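Local coordinates for CRP-like protein Clp (Xanthomonas campestris pv. campestris, PDB 3IWZ) that regulates virulence-gene transcription globally as a DNA-binding homodimer, which cyclic di-GMP appears to switch to an open or inactive form that no longer binds DNA, at residues D[46-56]-D[94-102]; D[72-80]-D[192-200]. One frame throughout, in Å; residues are numbered along the deposited sequence.

Contact 1: residues D[46-56]-D[94-102]; sequences FRPGDPAGTLY and ESDTREVIL
Arg98 fills a slot between Phe46 and Ala52 in the jelly-roll-like beta-roll of the cyclic nucleotide-binding domain, where the loop from strand 44-46 to strand 54-58 folds against the segment leading into strand 101-104. CG of Arg98 sits beside its own backbone N (chi1 -62°), and a bend at chi2 (-65°) lays the rest of the chain across the Phe46 ring. Arg98 CD rests over the centre of the Phe46 ring, 3.6 Å from its centroid, and the guanidinium continues over the same face, its plane 14° from that of the ring, in a stacked cation-pi contact. CA of Ala52 closes the other side of the guanidinium. Leu102 covers the opposite face of Phe46, with CB 3.7 Å from the ring centroid, and Val100 O meets the ring edge in its plane. At the start of the loop, Pro48 CD fits against Ile101 CG1 at 3.6 Å, while the loop backbone is tied by Gly49 N to Arg98 O and by Arg98 N to Asp50 O. At its end, the Arg98 guanidinium grips a single carbonyl oxygen: NH2 lies 2.8 Å and NH1 3.3 Å from Thr54 O, which stays in the guanidinium plane.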
ATOM      1  N   PHE D  46      18.726  -2.564  -4.455  1.00 35.32           N
ATOM      2  CA  PHE D  46      18.712  -1.107  -4.347  1.00 34.34           C
ATOM      3  C   PHE D  46      18.121  -0.696  -3.000  1.00 35.10           C
ATOM      4  O   PHE D  46      17.225  -1.365  -2.465  1.00 32.85           O
ATOM      5  CB  PHE D  46      17.992  -0.416  -5.536  1.00 32.78           C
ATOM      6  CG  PHE D  46      16.507  -0.645  -5.608  1.00 30.43           C
ATOM      7  CD1 PHE D  46      15.665  -0.228  -4.585  1.00 28.86           C
ATOM      8  CD2 PHE D  46      15.950  -1.249  -6.724  1.00 29.28           C
ATOM      9  CE1 PHE D  46      14.295  -0.408  -4.671  1.00 29.49           C
ATOM     10  CE2 PHE D  46      14.575  -1.433  -6.819  1.00 31.88           C
ATOM     11  CZ  PHE D  46      13.747  -1.012  -5.791  1.00 29.40           C
ATOM     12  N   ARG D  47      18.652   0.392  -2.444  1.00 34.68           N
ATOM     13  CA  ARG D  47      18.223   0.890  -1.144  1.00 36.80           C
ATOM     14  C   ARG D  47      17.650   2.305  -1.264  1.00 38.78           C
ATOM     15  O   ARG D  47      17.885   2.997  -2.257  1.00 38.77           O
ATOM     16  CB  ARG D  47      19.418   0.867  -0.188  1.00 38.52           C
ATOM     17  CG  ARG D  47      20.293  -0.370  -0.374  1.00 41.36           C
ATOM     18  CD  ARG D  47      21.279  -0.601   0.760  1.00 45.91           C
ATOM     19  NE  ARG D  47      20.604  -1.055   1.969  1.00 48.20           N
ATOM     20  CZ  ARG D  47      20.262  -0.258   2.972  1.00 50.02           C
ATOM     21  NH1 ARG D  47      20.543   1.038   2.916  1.00 52.37           N
ATOM     22  NH2 ARG D  47      19.625  -0.754   4.021  1.00 50.75           N
ATOM     23  N   PRO D  48      16.881   2.753  -0.259  1.00 39.57           N
ATOM     24  CA  PRO D  48      16.332   4.108  -0.375  1.00 40.24           C
ATOM     25  C   PRO D  48      17.462   5.085  -0.663  1.00 41.21           C
ATOM     26  O   PRO D  48      18.499   5.040  -0.003  1.00 41.81           O
ATOM     27  CB  PRO D  48      15.693   4.342   0.995  1.00 37.66           C
ATOM     28  CG  PRO D  48      15.281   2.972   1.408  1.00 38.77           C
ATOM     29  CD  PRO D  48      16.469   2.125   1.009  1.00 38.49           C
ATOM     30  N   GLY D  49      17.269   5.939  -1.663  1.00 41.41           N
ATOM     31  CA  GLY D  49      18.284   6.921  -2.001  1.00 42.81           C
ATOM     32  C   GLY D  49      18.895   6.723  -3.373  1.00 43.30           C
ATOM     33  O   GLY D  49      19.291   7.685  -4.033  1.00 43.42           O
ATOM     34  N   ASP D  50      18.966   5.473  -3.815  1.00 42.28           N
ATOM     35  CA  ASP D  50      19.550   5.176  -5.115  1.00 39.55           C
ATOM     36  C   ASP D  50      18.763   5.766  -6.276  1.00 39.78           C
ATOM     37  O   ASP D  50      17.576   6.071  -6.150  1.00 39.10           O
ATOM     38  CB  ASP D  50      19.662   3.670  -5.308  1.00 37.09           C
ATOM     39  CG  ASP D  50      20.570   3.022  -4.293  1.00 34.71           C
ATOM     40  OD1 ASP D  50      21.561   3.659  -3.882  1.00 32.03           O
ATOM     41  OD2 ASP D  50      20.300   1.866  -3.922  1.00 37.49           O
ATOM     42  N   PRO D  51      19.423   5.948  -7.429  1.00 39.50           N
ATOM     43  CA  PRO D  51      18.697   6.504  -8.573  1.00 39.05           C
ATOM     44  C   PRO D  51      17.530   5.573  -8.890  1.00 37.80           C
ATOM     45  O   PRO D  51      17.604   4.372  -8.640  1.00 36.26           O
ATOM     46  CB  PRO D  51      19.748   6.503  -9.682  1.00 38.34           C
ATOM     47  CG  PRO D  51      21.016   6.692  -8.935  1.00 40.59           C
ATOM     48  CD  PRO D  51      20.847   5.768  -7.750  1.00 38.92           C
ATOM     49  N   ALA D  52      16.450   6.128  -9.428  1.00 37.76           N
ATOM     50  CA  ALA D  52      15.291   5.322  -9.771  1.00 36.63           C
ATOM     51  C   ALA D  52      14.917   5.566 -11.215  1.00 37.07           C
ATOM     52  O   ALA D  52      14.039   6.373 -11.513  1.00 38.87           O
ATOM     53  CB  ALA D  52      14.118   5.665  -8.857  1.00 38.18           C
ATOM     54  N   GLY D  53      15.596   4.873 -12.116  1.00 36.57           N
ATOM     55  CA  GLY D  53      15.304   5.031 -13.526  1.00 36.95           C
ATOM     56  C   GLY D  53      15.152   3.660 -14.144  1.00 38.80           C
ATOM     57  O   GLY D  53      15.127   3.515 -15.362  1.00 40.72           O
ATOM     58  N   THR D  54      15.013   2.655 -13.286  1.00 39.08           N
ATOM     59  CA  THR D  54      14.899   1.275 -13.732  1.00 39.95           C
ATOM     60  C   THR D  54      13.739   0.474 -13.137  1.00 38.51           C
ATOM     61  O   THR D  54      13.380   0.619 -11.972  1.00 40.06           O
ATOM     62  CB  THR D  54      16.211   0.525 -13.427  1.00 41.68           C
ATOM     63  OG1 THR D  54      17.292   1.167 -14.115  1.00 45.30           O
ATOM     64  CG2 THR D  54      16.120  -0.927 -13.869  1.00 43.26           C
ATOM     65  N   LEU D  55      13.171  -0.393 -13.957  1.00 37.69           N
ATOM     66  CA  LEU D  55      12.076  -1.241 -13.536  1.00 36.63           C
ATOM     67  C   LEU D  55      12.664  -2.643 -13.509  1.00 35.46           C
ATOM     68  O   LEU D  55      13.543  -2.961 -14.303  1.00 34.03           O
ATOM     69  CB  LEU D  55      10.945  -1.177 -14.567  1.00 37.24           C
ATOM     70  CG  LEU D  55       9.509  -1.589 -14.243  1.00 36.70           C
ATOM     71  CD1 LEU D  55       8.932  -2.285 -15.479  1.00 37.74           C
ATOM     72  CD2 LEU D  55       9.448  -2.510 -13.057  1.00 38.78           C
ATOM     73  N   TYR D  56      12.198  -3.478 -12.591  1.00 34.93           N
ATOM     74  CA  TYR D  56      12.687  -4.844 -12.526  1.00 35.84           C
ATOM     75  C   TYR D  56      11.551  -5.835 -12.680  1.00 35.88           C
ATOM     76  O   TYR D  56      10.441  -5.594 -12.218  1.00 36.93           O
ATOM     77  CB  TYR D  56      13.388  -5.100 -11.202  1.00 34.75           C
ATOM     78  CG  TYR D  56      14.700  -4.378 -11.046  1.00 36.79           C
ATOM     79  CD1 TYR D  56      15.846  -4.830 -11.698  1.00 35.42           C
ATOM     80  CD2 TYR D  56      14.804  -3.261 -10.225  1.00 33.33           C
ATOM     81  CE1 TYR D  56      17.062  -4.195 -11.527  1.00 36.89           C
ATOM     82  CE2 TYR D  56      16.018  -2.616 -10.050  1.00 36.40           C
ATOM     83  CZ  TYR D  56      17.142  -3.089 -10.702  1.00 34.71           C
ATOM     84  OH  TYR D  56      18.345  -2.459 -10.521  1.00 39.65           O
ATOM     85  N   GLU D  94       7.211  10.213 -10.858  1.00 47.17           N
ATOM     86  CA  GLU D  94       8.512  10.778 -11.180  1.00 49.69           C
ATOM     87  C   GLU D  94       9.238  11.101  -9.882  1.00 49.97           C
ATOM     88  O   GLU D  94       8.802  11.939  -9.097  1.00 49.34           O
ATOM     89  CB  GLU D  94       8.344  12.048 -12.028  1.00 51.99           C
ATOM     90  CG  GLU D  94       7.722  11.796 -13.405  1.00 56.28           C
ATOM     91  CD  GLU D  94       7.293  13.079 -14.100  1.00 59.71           C
ATOM     92  OE1 GLU D  94       8.162  13.946 -14.338  1.00 59.10           O
ATOM     93  OE2 GLU D  94       6.084  13.220 -14.410  1.00 61.81           O
ATOM     94  N   SER D  95      10.337  10.397  -9.651  1.00 51.98           N
ATOM     95  CA  SER D  95      11.141  10.597  -8.457  1.00 53.48           C
ATOM     96  C   SER D  95      12.578  10.331  -8.863  1.00 53.62           C
ATOM     97  O   SER D  95      12.837   9.602  -9.822  1.00 55.74           O
ATOM     98  CB  SER D  95      10.703   9.628  -7.361  1.00 55.03           C
ATOM     99  OG  SER D  95      11.350   9.911  -6.132  1.00 56.68           O
ATOM    100  N   ASP D  96      13.518  10.933  -8.155  1.00 52.85           N
ATOM    101  CA  ASP D  96      14.916  10.737  -8.492  1.00 52.15           C
ATOM    102  C   ASP D  96      15.470   9.570  -7.693  1.00 49.64           C
ATOM    103  O   ASP D  96      16.503   9.012  -8.044  1.00 51.25           O
ATOM    104  CB  ASP D  96      15.725  11.999  -8.170  1.00 54.08           C
ATOM    105  CG  ASP D  96      15.185  13.249  -8.858  1.00 56.76           C
ATOM    106  OD1 ASP D  96      15.714  14.346  -8.570  1.00 56.73           O
ATOM    107  OD2 ASP D  96      14.246  13.147  -9.683  1.00 58.91           O
ATOM    108  N   THR D  97      14.772   9.193  -6.626  1.00 46.98           N
ATOM    109  CA  THR D  97      15.241   8.116  -5.766  1.00 44.32           C
ATOM    110  C   THR D  97      14.232   7.023  -5.380  1.00 42.37           C
ATOM    111  O   THR D  97      13.018   7.165  -5.563  1.00 42.83           O
ATOM    112  CB  THR D  97      15.811   8.712  -4.481  1.00 44.96           C
ATOM    113  OG1 THR D  97      14.773   9.422  -3.795  1.00 45.39           O
ATOM    114  CG2 THR D  97      16.945   9.691  -4.807  1.00 45.18           C
ATOM    115  N   ARG D  98      14.770   5.929  -4.844  1.00 39.16           N
ATOM    116  CA  ARG D  98      13.981   4.792  -4.377  1.00 35.82           C
ATOM    117  C   ARG D  98      13.466   5.135  -2.991  1.00 35.61           C
ATOM    118  O   ARG D  98      14.043   5.971  -2.298  1.00 35.67           O
ATOM    119  CB  ARG D  98      14.850   3.537  -4.260  1.00 32.37           C
ATOM    120  CG  ARG D  98      15.474   3.035  -5.549  1.00 26.31           C
ATOM    121  CD  ARG D  98      14.451   2.577  -6.548  1.00 27.40           C
ATOM    122  NE  ARG D  98      15.099   2.020  -7.723  1.00 25.77           N
ATOM    123  CZ  ARG D  98      14.473   1.683  -8.846  1.00 28.38           C
ATOM    124  NH1 ARG D  98      13.155   1.843  -8.951  1.00 28.27           N
ATOM    125  NH2 ARG D  98      15.173   1.206  -9.877  1.00 21.72           N
ATOM    126  N   GLU D  99      12.389   4.479  -2.577  1.00 35.61           N
ATOM    127  CA  GLU D  99      11.832   4.726  -1.256  1.00 35.45           C
ATOM    128  C   GLU D  99      11.897   3.463  -0.391  1.00 33.89           C
ATOM    129  O   GLU D  99      11.619   3.502   0.803  1.00 34.73           O
ATOM    130  CB  GLU D  99      10.381   5.208  -1.371  1.00 37.09           C
ATOM    131  CG  GLU D  99      10.049   6.312  -0.365  1.00 41.78           C
ATOM    132  CD  GLU D  99      10.766   7.601  -0.692  1.00 42.74           C
ATOM    133  OE1 GLU D  99      11.355   8.205   0.223  1.00 46.62           O
ATOM    134  OE2 GLU D  99      10.740   8.015  -1.869  1.00 45.70           O
ATOM    135  N   VAL D 100      12.277   2.343  -0.991  1.00 32.00           N
ATOM    136  CA  VAL D 100      12.354   1.093  -0.242  1.00 29.67           C
ATOM    137  C   VAL D 100      13.564   0.263  -0.654  1.00 29.00           C
ATOM    138  O   VAL D 100      14.259   0.590  -1.621  1.00 29.78           O
ATOM    139  CB  VAL D 100      11.098   0.213  -0.477  1.00 27.69           C
ATOM    140  CG1 VAL D 100       9.841   0.995  -0.169  1.00 29.28           C
ATOM    141  CG2 VAL D 100      11.072  -0.286  -1.914  1.00 27.62           C
ATOM    142  N   ILE D 101      13.780  -0.821   0.084  1.00 28.28           N
ATOM    143  CA  ILE D 101      14.854  -1.771  -0.172  1.00 28.32           C
ATOM    144  C   ILE D 101      14.304  -2.963  -0.943  1.00 28.03           C
ATOM    145  O   ILE D 101      13.244  -3.492  -0.600  1.00 27.62           O
ATOM    146  CB  ILE D 101      15.436  -2.378   1.119  1.00 26.58           C
ATOM    147  CG1 ILE D 101      15.956  -1.292   2.055  1.00 26.98           C
ATOM    148  CG2 ILE D 101      16.557  -3.342   0.760  1.00 26.90           C
ATOM    149  CD1 ILE D 101      16.569  -1.852   3.348  1.00 29.18           C
ATOM    150  N   LEU D 102      15.033  -3.374  -1.980  1.00 28.87           N
ATOM    151  CA  LEU D 102      14.695  -4.542  -2.787  1.00 28.98           C
ATOM    152  C   LEU D 102      15.821  -5.530  -2.477  1.00 30.90           C
ATOM    153  O   LEU D 102      16.965  -5.340  -2.903  1.00 30.45           O
ATOM    154  CB  LEU D 102      14.698  -4.214  -4.277  1.00 28.85           C
ATOM    155  CG  LEU D 102      14.560  -5.423  -5.206  1.00 26.85           C
ATOM    156  CD1 LEU D 102      13.198  -6.086  -4.994  1.00 27.66           C
ATOM    157  CD2 LEU D 102      14.726  -4.986  -6.655  1.00 26.24           C
TER

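Contact 2: residues D[72-80]-D[192-200]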
ATOM      1  N   ASP D  72      16.907   3.042  12.472  1.00 64.15           N
ATOM      2  CA  ASP D  72      17.516   1.948  11.729  1.00 62.20           C
ATOM      3  C   ASP D  72      16.756   0.660  12.036  1.00 60.19           C
ATOM      4  O   ASP D  72      17.261  -0.249  12.697  1.00 61.22           O
ATOM      5  CB  ASP D  72      18.992   1.796  12.103  1.00 62.54           C
ATOM      6  CG  ASP D  72      19.807   1.166  10.988  1.00 63.35           C
ATOM      7  OD1 ASP D  72      19.967   1.817   9.928  1.00 60.71           O
ATOM      8  OD2 ASP D  72      20.280   0.024  11.174  1.00 64.31           O
ATOM      9  N   ARG D  73      15.518   0.611  11.562  1.00 56.45           N
ATOM     10  CA  ARG D  73      14.657  -0.535  11.757  1.00 52.24           C
ATOM     11  C   ARG D  73      14.104  -0.899  10.379  1.00 49.45           C
ATOM     12  O   ARG D  73      13.989  -0.038   9.505  1.00 48.33           O
ATOM     13  CB  ARG D  73      13.509  -0.171  12.710  1.00 54.23           C
ATOM     14  CG  ARG D  73      13.936   0.353  14.093  1.00 56.36           C
ATOM     15  CD  ARG D  73      14.485  -0.751  14.988  1.00 58.00           C
ATOM     16  NE  ARG D  73      13.495  -1.797  15.249  1.00 59.21           N
ATOM     17  CZ  ARG D  73      12.396  -1.633  15.980  1.00 59.40           C
ATOM     18  NH1 ARG D  73      12.130  -0.457  16.540  1.00 60.91           N
ATOM     19  NH2 ARG D  73      11.555  -2.646  16.146  1.00 58.71           N
ATOM     20  N   GLU D  74      13.764  -2.167  10.184  1.00 44.72           N
ATOM     21  CA  GLU D  74      13.222  -2.599   8.909  1.00 42.63           C
ATOM     22  C   GLU D  74      11.869  -3.285   9.059  1.00 39.36           C
ATOM     23  O   GLU D  74      11.599  -3.960  10.049  1.00 38.21           O
ATOM     24  CB  GLU D  74      14.184  -3.568   8.210  1.00 45.99           C
ATOM     25  CG  GLU D  74      15.588  -3.032   7.965  1.00 45.99           C
ATOM     26  CD  GLU D  74      16.406  -3.960   7.090  1.00 47.02           C
ATOM     27  OE1 GLU D  74      16.530  -5.155   7.429  1.00 47.98           O
ATOM     28  OE2 GLU D  74      16.925  -3.494   6.055  1.00 49.19           O
ATOM     29  N   LEU D  75      11.025  -3.105   8.053  1.00 36.44           N
ATOM     30  CA  LEU D  75       9.711  -3.723   8.025  1.00 33.85           C
ATOM     31  C   LEU D  75       9.515  -4.341   6.638  1.00 32.92           C
ATOM     32  O   LEU D  75       9.422  -3.631   5.626  1.00 32.01           O
ATOM     33  CB  LEU D  75       8.612  -2.686   8.302  1.00 32.34           C
ATOM     34  CG  LEU D  75       7.155  -3.171   8.338  1.00 32.85           C
ATOM     35  CD1 LEU D  75       6.939  -4.095   9.536  1.00 32.21           C
ATOM     36  CD2 LEU D  75       6.214  -1.961   8.429  1.00 30.94           C
ATOM     37  N   VAL D  76       9.488  -5.669   6.594  1.00 30.70           N
ATOM     38  CA  VAL D  76       9.266  -6.382   5.350  1.00 29.27           C
ATOM     39  C   VAL D  76       7.819  -6.102   4.948  1.00 28.65           C
ATOM     40  O   VAL D  76       6.897  -6.281   5.751  1.00 29.87           O
ATOM     41  CB  VAL D  76       9.473  -7.907   5.545  1.00 27.49           C
ATOM     42  CG1 VAL D  76       9.000  -8.678   4.318  1.00 26.35           C
ATOM     43  CG2 VAL D  76      10.939  -8.193   5.811  1.00 26.39           C
ATOM     44  N   LEU D  77       7.617  -5.642   3.719  1.00 28.60           N
ATOM     45  CA  LEU D  77       6.265  -5.349   3.262  1.00 32.25           C
ATOM     46  C   LEU D  77       5.741  -6.505   2.434  1.00 33.60           C
ATOM     47  O   LEU D  77       4.547  -6.575   2.144  1.00 36.46           O
ATOM     48  CB  LEU D  77       6.229  -4.075   2.419  1.00 29.82           C
ATOM     49  CG  LEU D  77       6.923  -2.849   3.001  1.00 31.92           C
ATOM     50  CD1 LEU D  77       6.641  -1.662   2.109  1.00 35.27           C
ATOM     51  CD2 LEU D  77       6.429  -2.577   4.394  1.00 32.14           C
ATOM     52  N   GLY D  78       6.638  -7.404   2.045  1.00 31.37           N
ATOM     53  CA  GLY D  78       6.225  -8.549   1.256  1.00 32.79           C
ATOM     54  C   GLY D  78       7.319  -9.285   0.498  1.00 33.38           C
ATOM     55  O   GLY D  78       8.431  -8.780   0.313  1.00 32.80           O
ATOM     56  N   TYR D  79       6.994 -10.501   0.075  1.00 32.22           N
ATOM     57  CA  TYR D  79       7.910 -11.328  -0.694  1.00 34.04           C
ATOM     58  C   TYR D  79       7.291 -11.428  -2.069  1.00 34.74           C
ATOM     59  O   TYR D  79       6.071 -11.350  -2.211  1.00 35.76           O
ATOM     60  CB  TYR D  79       8.037 -12.731  -0.093  1.00 35.42           C
ATOM     61  CG  TYR D  79       8.549 -12.755   1.329  1.00 36.70           C
ATOM     62  CD1 TYR D  79       9.574 -11.902   1.739  1.00 35.81           C
ATOM     63  CD2 TYR D  79       8.040 -13.669   2.254  1.00 37.73           C
ATOM     64  CE1 TYR D  79      10.083 -11.960   3.033  1.00 35.39           C
ATOM     65  CE2 TYR D  79       8.548 -13.738   3.552  1.00 37.81           C
ATOM     66  CZ  TYR D  79       9.567 -12.882   3.932  1.00 36.14           C
ATOM     67  OH  TYR D  79      10.071 -12.963   5.206  1.00 36.41           O
ATOM     68  N   PHE D  80       8.122 -11.599  -3.086  1.00 34.39           N
ATOM     69  CA  PHE D  80       7.609 -11.681  -4.436  1.00 34.31           C
ATOM     70  C   PHE D  80       8.408 -12.667  -5.275  1.00 35.60           C
ATOM     71  O   PHE D  80       9.631 -12.731  -5.176  1.00 36.92           O
ATOM     72  CB  PHE D  80       7.640 -10.288  -5.056  1.00 31.87           C
ATOM     73  CG  PHE D  80       6.926  -9.253  -4.234  1.00 29.35           C
ATOM     74  CD1 PHE D  80       5.552  -9.088  -4.345  1.00 28.06           C
ATOM     75  CD2 PHE D  80       7.628  -8.455  -3.331  1.00 27.23           C
ATOM     76  CE1 PHE D  80       4.884  -8.150  -3.579  1.00 26.79           C
ATOM     77  CE2 PHE D  80       6.971  -7.512  -2.560  1.00 26.38           C
ATOM     78  CZ  PHE D  80       5.592  -7.356  -2.682  1.00 27.50           C
ATOM     79  N   GLU D 192      14.200 -12.019  10.616  1.00 55.94           N
ATOM     80  CA  GLU D 192      13.128 -11.830   9.637  1.00 54.35           C
ATOM     81  C   GLU D 192      11.749 -11.776  10.277  1.00 53.26           C
ATOM     82  O   GLU D 192      10.880 -11.031   9.824  1.00 52.58           O
ATOM     83  CB  GLU D 192      13.153 -12.941   8.582  1.00 55.60           C
ATOM     84  CG  GLU D 192      13.935 -12.579   7.323  1.00 56.83           C
ATOM     85  CD  GLU D 192      13.322 -11.406   6.569  1.00 56.06           C
ATOM     86  OE1 GLU D 192      12.195 -11.552   6.049  1.00 54.03           O
ATOM     87  OE2 GLU D 192      13.968 -10.338   6.497  1.00 56.30           O
ATOM     88  N   LEU D 193      11.544 -12.567  11.324  1.00 51.68           N
ATOM     89  CA  LEU D 193      10.258 -12.575  12.006  1.00 50.16           C
ATOM     90  C   LEU D 193       9.996 -11.181  12.557  1.00 49.05           C
ATOM     91  O   LEU D 193       8.915 -10.612  12.367  1.00 48.45           O
ATOM     92  CB  LEU D 193      10.268 -13.577  13.156  1.00 50.80           C
ATOM     93  CG  LEU D 193       8.871 -13.954  13.644  1.00 51.11           C
ATOM     94  CD1 LEU D 193       8.116 -14.614  12.501  1.00 51.03           C
ATOM     95  CD2 LEU D 193       8.967 -14.897  14.832  1.00 51.87           C
ATOM     96  N   ALA D 194      11.001 -10.636  13.230  1.00 46.95           N
ATOM     97  CA  ALA D 194      10.902  -9.305  13.811  1.00 47.37           C
ATOM     98  C   ALA D 194      10.712  -8.235  12.727  1.00 47.26           C
ATOM     99  O   ALA D 194      10.081  -7.207  12.962  1.00 49.16           O
ATOM    100  CB  ALA D 194      12.134  -9.013  14.630  1.00 45.64           C
ATOM    101  N   ARG D 195      11.263  -8.477  11.543  1.00 46.45           N
ATOM    102  CA  ARG D 195      11.127  -7.535  10.438  1.00 45.65           C
ATOM    103  C   ARG D 195       9.746  -7.672   9.801  1.00 43.78           C
ATOM    104  O   ARG D 195       9.239  -6.741   9.177  1.00 42.87           O
ATOM    105  CB  ARG D 195      12.212  -7.785   9.384  1.00 45.28           C
ATOM    106  CG  ARG D 195      13.561  -7.207   9.742  1.00 46.99           C
ATOM    107  CD  ARG D 195      14.544  -7.297   8.581  1.00 48.18           C
ATOM    108  NE  ARG D 195      14.982  -8.666   8.348  1.00 49.97           N
ATOM    109  CZ  ARG D 195      16.254  -9.042   8.288  1.00 50.92           C
ATOM    110  NH1 ARG D 195      16.562 -10.316   8.073  1.00 51.55           N
ATOM    111  NH2 ARG D 195      17.221  -8.144   8.444  1.00 50.81           N
ATOM    112  N   LEU D 196       9.143  -8.841   9.967  1.00 42.69           N
ATOM    113  CA  LEU D 196       7.825  -9.095   9.410  1.00 42.14           C
ATOM    114  C   LEU D 196       6.714  -8.446  10.211  1.00 40.93           C
ATOM    115  O   LEU D 196       5.821  -7.814   9.640  1.00 41.70           O
ATOM    116  CB  LEU D 196       7.567 -10.600   9.311  1.00 43.32           C
ATOM    117  CG  LEU D 196       8.232 -11.307   8.131  1.00 43.52           C
ATOM    118  CD1 LEU D 196       8.136 -12.809   8.301  1.00 44.36           C
ATOM    119  CD2 LEU D 196       7.562 -10.869   6.847  1.00 44.45           C
ATOM    120  N   VAL D 197       6.767  -8.592  11.530  1.00 37.99           N
ATOM    121  CA  VAL D 197       5.724  -8.029  12.390  1.00 35.85           C
ATOM    122  C   VAL D 197       6.036  -6.640  12.913  1.00 35.58           C
ATOM    123  O   VAL D 197       5.210  -6.035  13.582  1.00 35.01           O
ATOM    124  CB  VAL D 197       5.438  -8.941  13.608  1.00 35.06           C
ATOM    125  CG1 VAL D 197       5.052 -10.328  13.136  1.00 33.90           C
ATOM    126  CG2 VAL D 197       6.651  -8.999  14.519  1.00 32.74           C
ATOM    127  N   GLY D 198       7.235  -6.151  12.621  1.00 37.42           N
ATOM    128  CA  GLY D 198       7.627  -4.833  13.069  1.00 40.75           C
ATOM    129  C   GLY D 198       7.934  -4.769  14.552  1.00 46.11           C
ATOM    130  O   GLY D 198       7.336  -3.966  15.275  1.00 46.40           O
ATOM    131  N   CYS D 199       8.852  -5.618  15.012  1.00 47.70           N
ATOM    132  CA  CYS D 199       9.247  -5.633  16.419  1.00 51.45           C
ATOM    133  C   CYS D 199      10.745  -5.903  16.498  1.00 53.48           C
ATOM    134  O   CYS D 199      11.359  -6.308  15.511  1.00 54.25           O
ATOM    135  CB  CYS D 199       8.481  -6.714  17.196  1.00 50.11           C
ATOM    136  SG  CYS D 199       8.917  -8.419  16.783  1.00 52.23           S
ATOM    137  N   SER D 200      11.335  -5.682  17.669  1.00 55.40           N
ATOM    138  CA  SER D 200      12.768  -5.908  17.841  1.00 56.55           C
ATOM    139  C   SER D 200      13.112  -7.386  17.700  1.00 56.33           C
ATOM    140  O   SER D 200      12.324  -8.257  18.073  1.00 56.26           O
ATOM    141  CB  SER D 200      13.228  -5.402  19.211  1.00 57.04           C
ATOM    142  OG  SER D 200      12.592  -6.106  20.263  1.00 62.38           O
TER
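With its CG beside the backbone N (chi1 -79°) and its chain bent at chi3 (-72°), Arg195 runs alongside Glu74, whose extended chain points the same way. Arg195 CD packs 3.8 Å from Glu74 CB, and Arg195 NH2 forms a 3.2 Å salt bridge to Glu74 OE1. The oxygen is approached nearly along its C-O axis but lies out of the guanidinium plane, and the carboxylate is steeply turned against that plane. Glu192, bent at chi2, brings its carboxylate to the other partners: OE2 forms a salt bridge with Arg195 NE, though the hydrogen bond in it is weak, and Glu192 OE1 accepts a 2.7 Å hydrogen bond from Tyr79 OH at the ring edge. Each acid therefore has a second partner, since Arg103 pairs with Glu74 OE2.

Next to this charged network, Val76 sends its two methyls different ways. Val76 CG1 lies 3.6 Å from Leu196 CD2, and CG2 packs against Arg195 CB and the Glu192 carboxylate. The backbones also meet: Val76 N donates to Arg195 O at 2.8 Å, from above the carbonyl plane. Leu75 CD1 reaches past that carbonyl to Gly198 CA, 3.7 Å away, where the chain leaves the helix with positive phi. Phe157 of the second subunit packs on Leu75.

The axes of strand 74-80 and helix segment 192-197 cross at -74° and approach to 5.7 Å. The strand lies at an edge of its sheet within the chain, and helix 190-197 opens the predicted helix-turn-helix, making this an interdomain interface of a CRP-family regulator, between the cyclic nucleotide-binding domain and the DNA-binding domain.

The two contacts, about 19 Å apart between centres, both reach the antiparallel sheet with strand order 44-46, 101-104, 63-68, 74-80. Contact 1, which also ties in strand 54-58 of the second sheet, joins a loop to the approach to strand 101-104 near one margin; contact 2 uses the edge strand at the other margin to hold the DNA-binding domain. They touch where Ile101 CD1 packs 3.2 Å from Glu74 OE2, and their segments alternate along the chain. Both draw on the region assigned to cyclic nucleotide binding, contact 1 wholly within it and contact 2 through residues 72-80. Because cyclic di-GMP appears to open the protein and abolish DNA binding, contact 2 may be sensitive to that change.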